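Long-range contact in uncharacterized protein lp_2219 (Lactobacillus plantarum, PDB 3HFQ), which is of unknown function but belongs to the lactonase family of seven-bladed beta-propellers, so a sugar-lactone hydrolase activity is possible though unproven: residues Gly133-Gln138 / Gly205-Gln210. The protein carries 1 engineered substitution. Numbering follows the deposited sequence.
Sequences GPRPEQ and GELSSQ
L207 reaches from the turn of one hairpin and packs against three side chains, R135, E137 and Q138, of the loop 133-138, a worked example of how a single aliphatic residue can join two loops without any polar bond between them. The tight part lies along the arginine stem and the glutamine. CD of R135 comes to 3.5 Å from CB of L207, the two side chains running past each other in opposite directions. CD1 of L207 sits 3.6 Å from CG of Q138. In R135, chi2 of 163° sets CD against CB of L207, and chi3 of 154° extends the chain on to NE, which also lies beside that CB. Q138 is buried and its amide is fixed at both ends: OE1 accepts the backbone N-H of R135 (N to OE1 3.1 Å) on an in-plane lone pair, within the type I turn R135-Q138, while NE2 donates to the carbonyl of L159. The leucine thus packs against a side chain that has little freedom to turn.

The other side is looser. CD2 of L207 meets exposed E137 no closer than 3.9 Å, at its CD, and the guanidinium of R135 lies obliquely near S208, with NH2 4.1 Å from CA of S208. An alanine in place of R135 would probably open a gap beside CB and CD1 of L207 and leave that flank more exposed to solvent. The preceding residue, E206, forms salt bridges with R190 and R259, and S209 and Q210 opposite G205 form a G1 beta bulge. The contact therefore joins the bulged hairpin between strands 200-205 and 210-217 to the linker between strands 121-128 and 143-148, an inter-blade loop contact of a seven-bladed beta-propeller.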
loop_
_atom_site.group_PDB
_atom_site.type_symbol
_atom_site.label_atom_id
_atom_site.label_comp_id
_atom_site.label_asym_id
_atom_site.label_seq_id
_atom_site.Cartn_x
_atom_site.Cartn_y
_atom_site.Cartn_z
ATOM N N GLY A 133 18.839 7.121 9.004
ATOM C CA GLY A 133 18.286 7.053 10.346
ATOM C C GLY A 133 19.156 6.235 11.282
ATOM O O GLY A 133 20.182 5.705 10.862
ATOM N N PRO A 134 18.766 6.106 12.561
ATOM C CA PRO A 134 19.510 5.351 13.574
ATOM C C PRO A 134 19.459 3.830 13.433
ATOM O O PRO A 134 20.402 3.139 13.809
ATOM C CB PRO A 134 18.879 5.824 14.877
ATOM C CG PRO A 134 17.443 6.018 14.480
ATOM C CD PRO A 134 17.589 6.762 13.163
ATOM N N ARG A 135 18.359 3.310 12.897
ATOM C CA ARG A 135 18.196 1.867 12.739
ATOM C C ARG A 135 18.980 1.287 11.557
ATOM O O ARG A 135 19.227 1.969 10.561
ATOM C CB ARG A 135 16.704 1.527 12.609
ATOM C CG ARG A 135 15.909 1.628 13.922
ATOM C CD ARG A 135 14.405 1.689 13.645
ATOM N NE ARG A 135 13.565 1.199 14.739
ATOM C CZ ARG A 135 13.365 1.821 15.898
ATOM N NH1 ARG A 135 13.946 2.986 16.151
ATOM N NH2 ARG A 135 12.568 1.274 16.808
ATOM N N PRO A 136 19.381 0.007 11.656
ATOM C CA PRO A 136 20.142 -0.688 10.611
ATOM C C PRO A 136 19.478 -0.615 9.240
ATOM O O PRO A 136 20.154 -0.572 8.210
ATOM C CB PRO A 136 20.211 -2.124 11.130
ATOM C CG PRO A 136 20.170 -1.952 12.618
ATOM C CD PRO A 136 19.100 -0.898 12.785
ATOM N N GLU A 137 18.150 -0.604 9.229
ATOM C CA GLU A 137 17.407 -0.551 7.976
ATOM C C GLU A 137 17.432 0.837 7.350
ATOM O O GLU A 137 17.077 1.004 6.184
ATOM C CB GLU A 137 15.948 -0.977 8.202
ATOM C CG GLU A 137 15.783 -2.408 8.698
ATOM C CD GLU A 137 15.736 -2.514 10.212
ATOM O OE1 GLU A 137 16.160 -1.560 10.898
ATOM O OE2 GLU A 137 15.276 -3.564 10.715
ATOM N N GLN A 138 17.869 1.827 8.117
ATOM C CA GLN A 138 17.900 3.202 7.632
ATOM C C GLN A 138 19.277 3.685 7.190
ATOM O O GLN A 138 19.721 4.758 7.584
ATOM C CB GLN A 138 17.335 4.120 8.715
ATOM C CG GLN A 138 15.911 3.757 9.111
ATOM C CD GLN A 138 15.399 4.575 10.277
ATOM O OE1 GLN A 138 15.958 4.528 11.375
ATOM N NE2 GLN A 138 14.328 5.327 10.048
ATOM N N GLY A 205 4.213 3.308 11.134
ATOM C CA GLY A 205 5.641 3.301 11.374
ATOM C C GLY A 205 6.083 1.852 11.365
ATOM O O GLY A 205 5.881 1.127 12.336
ATOM N N GLU A 206 6.678 1.428 10.258
ATOM C CA GLU A 206 7.120 0.049 10.118
ATOM C C GLU A 206 8.102 -0.420 11.182
ATOM O O GLU A 206 7.845 -1.394 11.888
ATOM C CB GLU A 206 7.767 -0.171 8.746
ATOM C CG GLU A 206 8.322 -1.582 8.572
ATOM C CD GLU A 206 9.095 -1.769 7.281
ATOM O OE1 GLU A 206 8.551 -1.439 6.209
ATOM O OE2 GLU A 206 10.245 -2.257 7.342
ATOM N N LEU A 207 9.222 0.285 11.290
ATOM C CA LEU A 207 10.290 -0.083 12.213
ATOM C C LEU A 207 9.987 0.010 13.706
ATOM O O LEU A 207 10.568 -0.729 14.504
ATOM C CB LEU A 207 11.540 0.739 11.882
ATOM C CG LEU A 207 11.942 0.728 10.401
ATOM C CD1 LEU A 207 13.140 1.644 10.184
ATOM C CD2 LEU A 207 12.266 -0.696 9.949
ATOM N N SER A 208 9.081 0.902 14.088
ATOM C CA SER A 208 8.739 1.075 15.497
ATOM C C SER A 208 7.400 0.444 15.872
ATOM O O SER A 208 6.988 0.500 17.033
ATOM C CB SER A 208 8.705 2.564 15.835
ATOM O OG SER A 208 7.753 3.233 15.022
ATOM N N SER A 209 6.727 -0.159 14.897
ATOM C CA SER A 209 5.425 -0.777 15.140
ATOM C C SER A 209 4.494 0.212 15.836
ATOM O O SER A 209 3.947 -0.073 16.901
ATOM C CB SER A 209 5.578 -2.035 15.999
ATOM O OG SER A 209 6.265 -3.049 15.283
ATOM N N GLN A 210 4.318 1.374 15.215
ATOM C CA GLN A 210 3.467 2.427 15.760
ATOM C C GLN A 210 2.640 3.092 14.671
ATOM O O GLN A 210 2.907 2.931 13.481
ATOM C CB GLN A 210 4.322 3.516 16.414
ATOM C CG GLN A 210 5.150 3.082 17.600
ATOM C CD GLN A 210 6.023 4.206 18.126
ATOM O OE1 GLN A 210 6.845 4.761 17.398
ATOM N NE2 GLN A 210 5.851 4.546 19.396
#